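PDB 4AN8: CSE1 from Thermus thermophilus, which forms part of the Cascade ribonucleoprotein complex of a type I-E CRISPR system, in which it probably takes part in selecting foreign DNA. Local coordinates for residues H164-G170 with W247-V252; L173-V178 with G265-G269; N377-L382 with F441-F445; Y433-L437 with L461-E467. All blocks are in the same frame, centred on the assembly; numbering follows the deposited sequence.

Overall arrangement
The four contacts form two distant pairs on opposite sides of the chain's centre. Contacts 1 and 2 touch, their centres 12 Å apart: both reach the mixed sheet through the neighbouring strands 250-256 and 261-273, their segments alternate along the chain, and Tyr-266 of contact 2 reaches back to His-164 of contact 1. Contacts 3 and 4 come later in the sequence, with centres 14 Å apart, and share helix 429-446, which packs on helix 372-403 in one and on helix 453-476 in the other. Between contacts 1 and 3 the nearest atoms are about 20 Å apart. The chain thus combines a sheet-containing part with a C-terminal helical bundle.

Contact 1: H164-G170 with W247-V252; sequences HQAFAPG and WPARGV. With ACT (acetate ion), chain D; ACT (acetate ion), chain C.
A side-chain amide docked on the backbone of Arg-250 joins the last turn of helix 154-167 to the chain entering strand 250-256: Gln-165 reads both polar backbone groups of this residue. Its OE1 accepts Arg-250 N at 2.9 Å, in the carbonyl plane and on a lone pair, while NE2 gives a straighter bond (163°) to Arg-250 O at 3.0 Å. Glutamine suits the place because one flat amide carries both a donor and an acceptor; a bend at chi2 (-67°) turns it onto the strand.

Arg-250 sends its own side chain back along the helix end. CG lies 3.5 Å from His-164 NE2, the imidazole and guanidinium planes nearly perpendicular, at 85°. Ala-168 CB sits over one guanidinium face, toward its rim. At the guanidinium edge, NE (2.8 Å) and NH2 both grip one oxygen of an acetate, probably from the crystallisation liquor; NH1 returns to Ala-249 O and NH2 also bonds Lys-182 O. His-164 NE2 is itself hydrogen-bonded to Tyr-266 OH. Pairing with both N and O of one residue resembles the way a neighbouring strand would bond, here where the helix end meets the mixed sheet.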
loop_
_atom_site.group_PDB
_atom_site.type_symbol
_atom_site.label_atom_id
_atom_site.label_comp_id
_atom_site.label_asym_id
_atom_site.label_seq_id
_atom_site.Cartn_x
_atom_site.Cartn_y
_atom_site.Cartn_z
ATOM N N HIS A 164 9.643 -0.761 9.390
ATOM C CA HIS A 164 9.700 0.482 10.163
ATOM C C HIS A 164 10.256 1.649 9.362
ATOM O O HIS A 164 9.771 2.761 9.483
ATOM C CB HIS A 164 10.523 0.282 11.445
ATOM C CG HIS A 164 10.443 1.427 12.408
ATOM N ND1 HIS A 164 9.274 1.784 13.049
ATOM C CD2 HIS A 164 11.392 2.282 12.859
ATOM C CE1 HIS A 164 9.502 2.814 13.839
ATOM N NE2 HIS A 164 10.781 3.140 13.739
ATOM N N GLN A 165 11.265 1.392 8.536
ATOM C CA GLN A 165 11.897 2.437 7.717
ATOM C C GLN A 165 10.970 2.992 6.632
ATOM O O GLN A 165 11.169 4.125 6.160
ATOM C CB GLN A 165 13.199 1.919 7.069
ATOM C CG GLN A 165 14.296 1.516 8.061
ATOM C CD GLN A 165 14.848 2.714 8.839
ATOM O OE1 GLN A 165 14.140 3.682 9.073
ATOM N NE2 GLN A 165 16.116 2.662 9.198
ATOM N N ALA A 166 9.982 2.197 6.199
ATOM C CA ALA A 166 9.089 2.677 5.149
ATOM C C ALA A 166 7.827 3.304 5.742
ATOM O O ALA A 166 7.295 4.274 5.197
ATOM C CB ALA A 166 8.736 1.551 4.172
ATOM N N PHE A 167 7.370 2.773 6.879
ATOM C CA PHE A 167 6.037 3.109 7.392
ATOM C C PHE A 167 5.953 3.863 8.748
ATOM O O PHE A 167 4.850 4.223 9.182
ATOM C CB PHE A 167 5.191 1.834 7.487
ATOM C CG PHE A 167 4.811 1.258 6.161
ATOM C CD1 PHE A 167 3.763 1.795 5.434
ATOM C CD2 PHE A 167 5.503 0.158 5.641
ATOM C CE1 PHE A 167 3.416 1.259 4.195
ATOM C CE2 PHE A 167 5.165 -0.384 4.422
ATOM C CZ PHE A 167 4.106 0.168 3.700
ATOM N N ALA A 168 7.081 4.083 9.423
ATOM C CA ALA A 168 7.014 4.800 10.707
ATOM C C ALA A 168 6.330 6.151 10.524
ATOM O O ALA A 168 6.775 6.989 9.731
ATOM C CB ALA A 168 8.410 4.998 11.329
ATOM N N PRO A 169 5.225 6.355 11.244
ATOM C CA PRO A 169 4.574 7.665 11.327
ATOM C C PRO A 169 5.429 8.631 12.151
ATOM O O PRO A 169 6.120 8.196 13.082
ATOM C CB PRO A 169 3.253 7.348 12.055
ATOM C CG PRO A 169 3.557 6.104 12.838
ATOM C CD PRO A 169 4.488 5.312 11.980
ATOM N N GLY A 170 5.397 9.916 11.794
ATOM C CA GLY A 170 6.065 10.937 12.586
ATOM C C GLY A 170 5.510 11.005 14.002
ATOM O O GLY A 170 4.417 10.512 14.275
ATOM N N TRP A 247 14.779 4.499 1.957
ATOM C CA TRP A 247 14.985 5.634 2.836
ATOM C C TRP A 247 15.327 5.266 4.291
ATOM O O TRP A 247 14.631 4.451 4.918
ATOM C CB TRP A 247 13.720 6.481 2.839
ATOM C CG TRP A 247 13.920 7.820 3.421
ATOM C CD1 TRP A 247 13.686 8.199 4.715
ATOM C CD2 TRP A 247 14.427 8.981 2.742
ATOM N NE1 TRP A 247 14.012 9.531 4.878
ATOM C CE2 TRP A 247 14.464 10.031 3.680
ATOM C CE3 TRP A 247 14.854 9.227 1.433
ATOM C CZ2 TRP A 247 14.898 11.315 3.345
ATOM C CZ3 TRP A 247 15.292 10.500 1.103
ATOM C CH2 TRP A 247 15.314 11.529 2.061
ATOM N N PRO A 248 16.368 5.919 4.865
ATOM C CA PRO A 248 16.657 5.697 6.289
ATOM C C PRO A 248 15.859 6.632 7.207
ATOM O O PRO A 248 16.370 7.678 7.608
ATOM C CB PRO A 248 18.153 6.010 6.383
ATOM C CG PRO A 248 18.341 7.108 5.376
ATOM C CD PRO A 248 17.362 6.808 4.232
ATOM N N ALA A 249 14.626 6.258 7.557
ATOM C CA ALA A 249 13.735 7.161 8.288
ATOM C C ALA A 249 14.092 7.286 9.767
ATOM O O ALA A 249 13.803 8.301 10.402
ATOM C CB ALA A 249 12.312 6.709 8.151
ATOM N N ARG A 250 14.691 6.233 10.316
ATOM C CA ARG A 250 15.068 6.232 11.707
ATOM C C ARG A 250 16.472 5.677 11.823
ATOM O O ARG A 250 16.894 4.907 10.970
ATOM C CB ARG A 250 14.098 5.368 12.510
ATOM C CG ARG A 250 12.634 5.850 12.456
ATOM C CD ARG A 250 12.411 7.116 13.336
ATOM N NE ARG A 250 10.993 7.483 13.351
ATOM C CZ ARG A 250 10.412 8.218 12.403
ATOM N NH1 ARG A 250 11.135 8.701 11.385
ATOM N NH2 ARG A 250 9.116 8.493 12.474
ATOM N N GLY A 251 17.190 6.069 12.882
ATOM C CA GLY A 251 18.447 5.423 13.211
ATOM C C GLY A 251 18.121 4.170 13.988
ATOM O O GLY A 251 17.404 4.215 14.989
ATOM N N VAL A 252 18.630 3.031 13.532
ATOM C CA VAL A 252 18.384 1.784 14.237
ATOM C C VAL A 252 19.670 1.007 14.265
ATOM O O VAL A 252 20.434 1.015 13.291
ATOM C CB VAL A 252 17.320 0.913 13.519
ATOM C CG1 VAL A 252 17.201 -0.446 14.209
ATOM C CG2 VAL A 252 15.966 1.625 13.469
HETATM C C ACT D . 8.717 7.498 15.936
HETATM O O ACT D . 8.686 6.908 14.815
HETATM O OXT ACT D . 9.621 7.128 16.741
HETATM C CH3 ACT D . 7.723 8.580 16.290
HETATM C C ACT C . 5.612 0.952 12.321
HETATM O O ACT C . 6.462 0.130 11.856
HETATM O OXT ACT C . 5.971 1.611 13.356
HETATM C CH3 ACT C . 4.252 1.143 11.668
#

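Contact 2: L173-V178 with G265-G269; sequences LRRYGV and GYGPG. With ACT (acetate ion), chain D.
Arg-175 reaches from the hairpin of strands 171-175 and 178-181 to the backbone of Tyr-266, and its side chain can be followed outward. CB and CG run on as an extended chain (chi2 176°) toward strand 261-273. CD already lies 3.6 Å from Tyr-266 O, and 4.1 Å from CD2 at the edge of the Tyr-266 ring. The bend at chi3 (72°) then brings NE to Tyr-266 O, a hydrogen bond of 2.7 Å whose donor sits above the carbonyl plane although the oxygen lies close to the guanidinium plane. At the tip, NH2 donates to a water 2.8 Å away, which also accepts from Tyr-266 N and bonds Tyr-176 OH.

Apolar groups fill in beside this polar arm. Leu-173 CD1 meets Tyr-266 CE2 at 3.6 Å, and Val-178 CG2 lies 3.6 Å from Pro-268 CG, branched and cyclic side chains that pack without polar demands. Tyr-176 puts its ring edge against Gly-267 CA, 3.9 Å from CD2. The type I' turn from Arg-175 to Val-178 closes the hairpin. One arginine and one water thus tie both polar backbone groups of Tyr-266 to it, with apolar packing alongside.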
loop_
_atom_site.group_PDB
_atom_site.type_symbol
_atom_site.label_atom_id
_atom_site.label_comp_id
_atom_site.label_asym_id
_atom_site.label_seq_id
_atom_site.Cartn_x
_atom_site.Cartn_y
_atom_site.Cartn_z
ATOM N N LEU A 173 9.954 11.639 19.689
ATOM C CA LEU A 173 11.167 10.827 19.668
ATOM C C LEU A 173 12.054 11.129 20.888
ATOM O O LEU A 173 12.423 10.227 21.645
ATOM C CB LEU A 173 11.950 11.067 18.370
ATOM C CG LEU A 173 13.309 10.370 18.277
ATOM C CD1 LEU A 173 13.087 8.872 18.244
ATOM C CD2 LEU A 173 14.107 10.817 17.053
ATOM N N ARG A 174 12.419 12.399 21.065
ATOM C CA ARG A 174 13.203 12.818 22.234
ATOM C C ARG A 174 14.449 11.974 22.453
ATOM O O ARG A 174 14.687 11.442 23.531
ATOM C CB ARG A 174 12.331 12.864 23.482
ATOM C CG ARG A 174 11.326 13.987 23.401
ATOM C CD ARG A 174 10.416 14.053 24.604
ATOM N NE ARG A 174 9.520 15.203 24.501
ATOM C CZ ARG A 174 8.438 15.383 25.253
ATOM N NH1 ARG A 174 8.102 14.479 26.168
ATOM N NH2 ARG A 174 7.683 16.460 25.082
ATOM N N ARG A 175 15.248 11.870 21.404
ATOM C CA ARG A 175 16.508 11.146 21.480
ATOM C C ARG A 175 17.551 11.854 20.627
ATOM O O ARG A 175 17.243 12.423 19.563
ATOM C CB ARG A 175 16.336 9.691 21.037
ATOM C CG ARG A 175 15.358 8.885 21.904
ATOM C CD ARG A 175 15.148 7.460 21.377
ATOM N NE ARG A 175 16.313 6.607 21.591
ATOM C CZ ARG A 175 16.516 5.884 22.688
ATOM N NH1 ARG A 175 15.634 5.904 23.679
ATOM N NH2 ARG A 175 17.612 5.142 22.802
ATOM N N TYR A 176 18.785 11.831 21.126
ATOM C CA TYR A 176 19.920 12.415 20.437
ATOM C C TYR A 176 19.614 13.763 19.797
ATOM O O TYR A 176 20.020 14.022 18.657
ATOM C CB TYR A 176 20.511 11.431 19.428
ATOM C CG TYR A 176 20.802 10.094 20.063
ATOM C CD1 TYR A 176 21.927 9.918 20.859
ATOM C CD2 TYR A 176 19.935 9.020 19.900
ATOM C CE1 TYR A 176 22.190 8.709 21.469
ATOM C CE2 TYR A 176 20.193 7.799 20.496
ATOM C CZ TYR A 176 21.318 7.654 21.284
ATOM O OH TYR A 176 21.578 6.455 21.899
ATOM N N GLY A 177 18.910 14.614 20.547
ATOM C CA GLY A 177 18.709 16.003 20.178
ATOM C C GLY A 177 17.536 16.267 19.250
ATOM O O GLY A 177 17.360 17.391 18.777
ATOM N N VAL A 178 16.733 15.239 18.984
ATOM C CA VAL A 178 15.593 15.373 18.093
ATOM C C VAL A 178 14.316 15.143 18.897
ATOM O O VAL A 178 14.095 14.065 19.455
ATOM C CB VAL A 178 15.695 14.391 16.895
ATOM C CG1 VAL A 178 14.472 14.485 16.000
ATOM C CG2 VAL A 178 16.979 14.672 16.080
ATOM N N GLY A 265 19.470 -0.148 19.538
ATOM C CA GLY A 265 19.790 1.256 19.699
ATOM C C GLY A 265 18.837 1.957 18.763
ATOM O O GLY A 265 18.459 1.374 17.742
ATOM N N TYR A 266 18.449 3.186 19.096
ATOM C CA TYR A 266 17.399 3.884 18.375
ATOM C C TYR A 266 17.587 5.401 18.437
ATOM O O TYR A 266 17.853 5.954 19.502
ATOM C CB TYR A 266 16.035 3.492 18.959
ATOM C CG TYR A 266 14.861 3.863 18.070
ATOM C CD1 TYR A 266 14.534 3.079 16.956
ATOM C CD2 TYR A 266 14.080 4.988 18.331
ATOM C CE1 TYR A 266 13.488 3.403 16.129
ATOM C CE2 TYR A 266 13.003 5.324 17.488
ATOM C CZ TYR A 266 12.724 4.520 16.387
ATOM O OH TYR A 266 11.670 4.820 15.527
ATOM N N GLY A 267 17.459 6.064 17.290
ATOM C CA GLY A 267 17.542 7.517 17.211
ATOM C C GLY A 267 16.996 8.060 15.901
ATOM O O GLY A 267 16.399 7.332 15.127
ATOM N N PRO A 268 17.213 9.350 15.629
ATOM C CA PRO A 268 16.833 9.927 14.324
ATOM C C PRO A 268 17.762 9.279 13.276
ATOM O O PRO A 268 18.826 8.846 13.703
ATOM C CB PRO A 268 17.131 11.401 14.535
ATOM C CG PRO A 268 18.327 11.383 15.505
ATOM C CD PRO A 268 18.100 10.233 16.410
ATOM N N GLY A 269 17.475 9.167 11.984
ATOM C CA GLY A 269 16.477 9.851 11.220
ATOM C C GLY A 269 17.228 10.738 10.231
ATOM O O GLY A 269 17.785 11.732 10.636
HETATM C C ACT D . 8.717 7.498 15.936
HETATM O O ACT D . 8.686 6.908 14.815
HETATM O OXT ACT D . 9.621 7.128 16.741
HETATM C CH3 ACT D . 7.723 8.580 16.290
HETATM O O HOH W 1 19.852 4.150 21.413
#

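Contact 3: N377-L382 with F441-F445; sequences NLEKAL and FPRFF
The short segments of helices 372-403 and 429-446 run roughly antiparallel, at 153° between their N-to-C directions, with axes 12.1 Å apart, a wide spacing bridged by large side chains. Leu-378 and three phenylalanines carry the contact, and no hydrogen bond crosses it.

Leu-378 is the common partner of the aromatic residues. With CG anti to the backbone N (chi1 -174°), its CD1 extends between the helices to touch all three rings: Phe-441 CZ at 4.1 Å, Phe-444 CE2 at 4.2 Å and Phe-445 CE1 at 4.1 Å. The methyl meets Phe-441 and Phe-444 at the ring edge, near the plane of each. Phe-445 CE1 also lies 4.1 Å from Leu-378 CD2, so that both branches of the leucine are used against this ring. Leucine suits the place because its two methyl branches can serve several rings at once. One turn further along, Leu-382 CD1 approaches Phe-441 CE1 at 4.0 Å, the two side chains crossing at about a right angle. Phe-444 faces the side of the helix that holds Ala-381 and brings CZ to 4.0 Å from Asn-377 O, at the edge of its ring. Phe-445 CB, from the same helix, lies over one face of the Phe-441 ring toward its rim.

Neighbouring elements enclose the contact: Leu-454 and Trp-457 of helix 453-476 pack on Ala-381 and Phe-444 respectively, Trp-304 stacks on Phe-441, and Pro-364 of strand 354-364 touches Phe-445.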
loop_
_atom_site.group_PDB
_atom_site.type_symbol
_atom_site.label_atom_id
_atom_site.label_comp_id
_atom_site.label_asym_id
_atom_site.label_seq_id
_atom_site.Cartn_x
_atom_site.Cartn_y
_atom_site.Cartn_z
ATOM N N ASN A 377 -16.747 5.171 -18.101
ATOM C CA ASN A 377 -17.599 4.237 -17.370
ATOM C C ASN A 377 -17.343 4.259 -15.863
ATOM O O ASN A 377 -18.286 4.234 -15.065
ATOM C CB ASN A 377 -17.453 2.817 -17.908
ATOM C CG ASN A 377 -18.088 2.652 -19.255
ATOM O OD1 ASN A 377 -19.010 3.390 -19.604
ATOM N ND2 ASN A 377 -17.596 1.697 -20.039
ATOM N N LEU A 378 -16.072 4.306 -15.482
ATOM C CA LEU A 378 -15.702 4.305 -14.072
ATOM C C LEU A 378 -16.215 5.576 -13.407
ATOM O O LEU A 378 -16.775 5.530 -12.317
ATOM C CB LEU A 378 -14.183 4.187 -13.914
ATOM C CG LEU A 378 -13.631 4.039 -12.495
ATOM C CD1 LEU A 378 -14.294 2.858 -11.751
ATOM C CD2 LEU A 378 -12.110 3.862 -12.542
ATOM N N GLU A 379 -16.039 6.707 -14.081
ATOM C CA GLU A 379 -16.533 7.983 -13.583
ATOM C C GLU A 379 -18.051 7.922 -13.314
ATOM O O GLU A 379 -18.520 8.311 -12.247
ATOM C CB GLU A 379 -16.198 9.090 -14.588
ATOM C CG GLU A 379 -16.245 10.507 -14.039
ATOM C CD GLU A 379 -15.675 11.538 -15.019
ATOM O OE1 GLU A 379 -15.064 11.133 -16.034
ATOM O OE2 GLU A 379 -15.837 12.754 -14.776
ATOM N N LYS A 380 -18.815 7.433 -14.283
ATOM C CA LYS A 380 -20.268 7.326 -14.122
ATOM C C LYS A 380 -20.643 6.362 -12.996
ATOM O O LYS A 380 -21.470 6.675 -12.155
ATOM C CB LYS A 380 -20.937 6.843 -15.423
ATOM C CG LYS A 380 -20.900 7.822 -16.596
ATOM C CD LYS A 380 -21.624 7.229 -17.813
ATOM C CE LYS A 380 -21.407 8.045 -19.088
ATOM N NZ LYS A 380 -21.846 9.461 -18.943
ATOM N N ALA A 381 -20.050 5.171 -13.017
ATOM C CA ALA A 381 -20.370 4.137 -12.044
ATOM C C ALA A 381 -20.203 4.684 -10.641
ATOM O O ALA A 381 -21.050 4.466 -9.776
ATOM C CB ALA A 381 -19.459 2.929 -12.238
ATOM N N LEU A 382 -19.105 5.401 -10.418
ATOM C CA LEU A 382 -18.792 5.868 -9.079
ATOM C C LEU A 382 -19.701 7.022 -8.707
ATOM O O LEU A 382 -19.978 7.251 -7.536
ATOM C CB LEU A 382 -17.322 6.282 -8.969
ATOM C CG LEU A 382 -16.404 5.259 -8.303
ATOM C CD1 LEU A 382 -16.663 3.880 -8.857
ATOM C CD2 LEU A 382 -14.934 5.660 -8.449
ATOM N N PHE A 441 -18.281 -4.442 -6.482
ATOM C CA PHE A 441 -17.333 -3.652 -7.266
ATOM C C PHE A 441 -16.372 -4.431 -8.174
ATOM O O PHE A 441 -16.196 -4.050 -9.330
ATOM C CB PHE A 441 -16.548 -2.635 -6.429
ATOM C CG PHE A 441 -15.691 -1.731 -7.273
ATOM C CD1 PHE A 441 -16.270 -0.741 -8.043
ATOM C CD2 PHE A 441 -14.316 -1.918 -7.345
ATOM C CE1 PHE A 441 -15.491 0.077 -8.847
ATOM C CE2 PHE A 441 -13.531 -1.101 -8.144
ATOM C CZ PHE A 441 -14.121 -0.099 -8.890
ATOM N N PRO A 442 -15.737 -5.500 -7.657
ATOM C CA PRO A 442 -14.792 -6.281 -8.479
ATOM C C PRO A 442 -15.393 -6.802 -9.774
ATOM O O PRO A 442 -14.689 -6.820 -10.785
ATOM C CB PRO A 442 -14.423 -7.462 -7.583
ATOM C CG PRO A 442 -14.595 -6.925 -6.183
ATOM C CD PRO A 442 -15.700 -5.893 -6.236
ATOM N N ARG A 443 -16.654 -7.234 -9.739
ATOM C CA ARG A 443 -17.329 -7.782 -10.923
ATOM C C ARG A 443 -17.502 -6.687 -11.954
ATOM O O ARG A 443 -17.161 -6.856 -13.115
ATOM C CB ARG A 443 -18.699 -8.353 -10.561
ATOM C CG ARG A 443 -18.734 -9.207 -9.310
ATOM C CD ARG A 443 -20.066 -9.945 -9.214
ATOM N NE ARG A 443 -21.179 -9.114 -9.681
ATOM C CZ ARG A 443 -22.111 -8.589 -8.891
ATOM N NH1 ARG A 443 -22.080 -8.818 -7.583
ATOM N NH2 ARG A 443 -23.081 -7.842 -9.410
ATOM N N PHE A 444 -18.028 -5.550 -11.521
ATOM C CA PHE A 444 -18.118 -4.396 -12.406
ATOM C C PHE A 444 -16.724 -3.984 -12.909
ATOM O O PHE A 444 -16.517 -3.802 -14.109
ATOM C CB PHE A 444 -18.771 -3.220 -11.689
ATOM C CG PHE A 444 -18.547 -1.910 -12.381
ATOM C CD1 PHE A 444 -19.355 -1.527 -13.451
ATOM C CD2 PHE A 444 -17.508 -1.078 -11.996
ATOM C CE1 PHE A 444 -19.136 -0.327 -14.109
ATOM C CE2 PHE A 444 -17.281 0.111 -12.641
ATOM C CZ PHE A 444 -18.082 0.491 -13.708
ATOM N N PHE A 445 -15.770 -3.854 -11.983
ATOM C CA PHE A 445 -14.446 -3.325 -12.309
ATOM C C PHE A 445 -13.768 -4.143 -13.394
ATOM O O PHE A 445 -13.185 -3.586 -14.332
ATOM C CB PHE A 445 -13.541 -3.260 -11.068
ATOM C CG PHE A 445 -12.362 -2.320 -11.219
ATOM C CD1 PHE A 445 -12.543 -1.026 -11.696
ATOM C CD2 PHE A 445 -11.077 -2.726 -10.875
ATOM C CE1 PHE A 445 -11.471 -0.158 -11.816
ATOM C CE2 PHE A 445 -10.005 -1.858 -10.994
ATOM C CZ PHE A 445 -10.204 -0.570 -11.472
#

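Contact 4: Y433-L437 with L461-E467; sequences YWHAL and LRGAALE
Small side chains meet where helices 429-446 and 453-476 come together, the CA atoms of Tyr-433 and Ala-464 lying 4.9 Å apart. Ala-464 CB stands at the middle: it lies 3.7 Å from Ala-436 CB and 3.6 Å from Leu-437 CD2. Alanine on both helices suits such a close approach, since a single methyl adds little bulk between the backbones. The axes of the short segments come within 8.3 Å and run roughly antiparallel, at 142°.

Leucine against leucine extends the apolar surface. Leu-437 CD1 meets Leu-461 CD2 at 3.7 Å, the side chains slanting across each other. The two helices follow one another in the chain and form an antiparallel helical hairpin within the C-terminal helical bundle; helix 372-403 also packs here, through Leu-388 and Leu-392 on Tyr-433 and through Met-384 on Leu-461.

Aromatic contacts come from Tyr-433. Its CG is anti to the backbone N (chi1 173°), which carries the ring along the second helix: CD1 lies 3.7 Å from Ala-464 CB, and Ala-465 N is at the ring edge, in its plane. Leu-437 CD1, from the same helix, lies over one face of this ring, toward its rim.

The polar end of the tyrosine serves a third helix. OH lies 3.4 Å from Leu-461 CD2 in van der Waals contact, while its hydrogen bond goes to Ala-385 O of helix 372-403.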
loop_
_atom_site.group_PDB
_atom_site.type_symbol
_atom_site.label_atom_id
_atom_site.label_comp_id
_atom_site.label_asym_id
_atom_site.label_seq_id
_atom_site.Cartn_x
_atom_site.Cartn_y
_atom_site.Cartn_z
ATOM N N TYR A 433 -25.362 -0.809 2.430
ATOM C CA TYR A 433 -25.254 -0.354 1.050
ATOM C C TYR A 433 -23.786 -0.488 0.593
ATOM O O TYR A 433 -23.484 -1.192 -0.360
ATOM C CB TYR A 433 -25.733 1.094 0.962
ATOM C CG TYR A 433 -25.527 1.754 -0.383
ATOM C CD1 TYR A 433 -26.200 1.300 -1.508
ATOM C CD2 TYR A 433 -24.671 2.845 -0.523
ATOM C CE1 TYR A 433 -26.025 1.899 -2.739
ATOM C CE2 TYR A 433 -24.492 3.460 -1.767
ATOM C CZ TYR A 433 -25.173 2.984 -2.863
ATOM O OH TYR A 433 -25.014 3.571 -4.096
ATOM N N TRP A 434 -22.877 0.181 1.296
ATOM C CA TRP A 434 -21.459 0.167 0.924
ATOM C C TRP A 434 -20.824 -1.223 1.011
ATOM O O TRP A 434 -20.088 -1.638 0.118
ATOM C CB TRP A 434 -20.683 1.191 1.747
ATOM C CG TRP A 434 -21.048 2.577 1.350
ATOM C CD1 TRP A 434 -21.677 3.507 2.114
ATOM C CD2 TRP A 434 -20.836 3.185 0.061
ATOM N NE1 TRP A 434 -21.857 4.661 1.388
ATOM C CE2 TRP A 434 -21.339 4.488 0.129
ATOM C CE3 TRP A 434 -20.244 2.752 -1.131
ATOM C CZ2 TRP A 434 -21.295 5.370 -0.966
ATOM C CZ3 TRP A 434 -20.194 3.626 -2.215
ATOM C CH2 TRP A 434 -20.714 4.920 -2.125
ATOM N N HIS A 435 -21.134 -1.957 2.070
ATOM C CA HIS A 435 -20.643 -3.325 2.186
ATOM C C HIS A 435 -21.083 -4.194 1.008
ATOM O O HIS A 435 -20.305 -4.995 0.477
ATOM C CB HIS A 435 -21.094 -3.964 3.493
ATOM C CG HIS A 435 -20.594 -5.361 3.668
ATOM N ND1 HIS A 435 -19.612 -5.689 4.576
ATOM C CD2 HIS A 435 -20.917 -6.509 3.027
ATOM C CE1 HIS A 435 -19.361 -6.986 4.498
ATOM N NE2 HIS A 435 -20.139 -7.505 3.565
ATOM N N ALA A 436 -22.331 -4.042 0.593
ATOM C CA ALA A 436 -22.811 -4.803 -0.554
ATOM C C ALA A 436 -22.049 -4.431 -1.806
ATOM O O ALA A 436 -21.739 -5.295 -2.627
ATOM C CB ALA A 436 -24.293 -4.583 -0.765
ATOM N N LEU A 437 -21.762 -3.139 -1.970
ATOM C CA LEU A 437 -21.034 -2.656 -3.157
ATOM C C LEU A 437 -19.550 -3.077 -3.156
ATOM O O LEU A 437 -18.966 -3.296 -4.219
ATOM C CB LEU A 437 -21.156 -1.140 -3.265
ATOM C CG LEU A 437 -22.577 -0.629 -3.543
ATOM C CD1 LEU A 437 -22.518 0.863 -3.806
ATOM C CD2 LEU A 437 -23.175 -1.345 -4.739
ATOM N N LEU A 461 -26.388 -1.580 -7.667
ATOM C CA LEU A 461 -26.814 -0.451 -6.839
ATOM C C LEU A 461 -28.226 -0.677 -6.279
ATOM O O LEU A 461 -28.491 -0.445 -5.096
ATOM C CB LEU A 461 -26.768 0.858 -7.632
ATOM C CG LEU A 461 -25.381 1.384 -8.007
ATOM C CD1 LEU A 461 -25.474 2.695 -8.764
ATOM C CD2 LEU A 461 -24.547 1.558 -6.763
ATOM N N ARG A 462 -29.127 -1.140 -7.139
ATOM C CA ARG A 462 -30.502 -1.410 -6.727
ATOM C C ARG A 462 -30.527 -2.448 -5.600
ATOM O O ARG A 462 -31.091 -2.211 -4.526
ATOM C CB ARG A 462 -31.324 -1.878 -7.931
ATOM C CG ARG A 462 -32.794 -1.510 -7.877
ATOM C CD ARG A 462 -33.450 -1.626 -9.249
ATOM N NE ARG A 462 -33.894 -0.326 -9.761
ATOM C CZ ARG A 462 -33.535 0.189 -10.937
ATOM N NH1 ARG A 462 -32.724 -0.483 -11.745
ATOM N NH2 ARG A 462 -33.994 1.378 -11.313
ATOM N N GLY A 463 -29.879 -3.584 -5.836
ATOM C CA GLY A 463 -29.851 -4.661 -4.867
ATOM C C GLY A 463 -29.189 -4.242 -3.577
ATOM O O GLY A 463 -29.621 -4.639 -2.485
ATOM N N ALA A 464 -28.126 -3.448 -3.684
ATOM C CA ALA A 464 -27.443 -2.977 -2.487
ATOM C C ALA A 464 -28.395 -2.123 -1.659
ATOM O O ALA A 464 -28.531 -2.325 -0.452
ATOM C CB ALA A 464 -26.182 -2.180 -2.858
ATOM N N ALA A 465 -29.033 -1.153 -2.312
ATOM C CA ALA A 465 -29.991 -0.272 -1.639
ATOM C C ALA A 465 -31.188 -1.055 -1.043
ATOM O O ALA A 465 -31.500 -0.907 0.145
ATOM C CB ALA A 465 -30.475 0.824 -2.595
ATOM N N LEU A 466 -31.822 -1.891 -1.868
ATOM C CA LEU A 466 -32.936 -2.758 -1.445
ATOM C C LEU A 466 -32.576 -3.646 -0.272
ATOM O O LEU A 466 -33.315 -3.727 0.700
ATOM C CB LEU A 466 -33.402 -3.648 -2.595
ATOM C CG LEU A 466 -34.322 -2.997 -3.620
ATOM C CD1 LEU A 466 -34.447 -3.866 -4.865
ATOM C CD2 LEU A 466 -35.674 -2.729 -3.005
ATOM N N GLU A 467 -31.437 -4.316 -0.368
ATOM C CA GLU A 467 -30.948 -5.152 0.717
ATOM C C GLU A 467 -30.709 -4.352 1.997
ATOM O O GLU A 467 -30.944 -4.843 3.094
ATOM C CB GLU A 467 -29.660 -5.856 0.282
ATOM C CG GLU A 467 -29.141 -6.894 1.258
ATOM C CD GLU A 467 -28.043 -7.758 0.659
ATOM O OE1 GLU A 467 -27.112 -7.203 0.033
ATOM O OE2 GLU A 467 -28.119 -8.997 0.805
#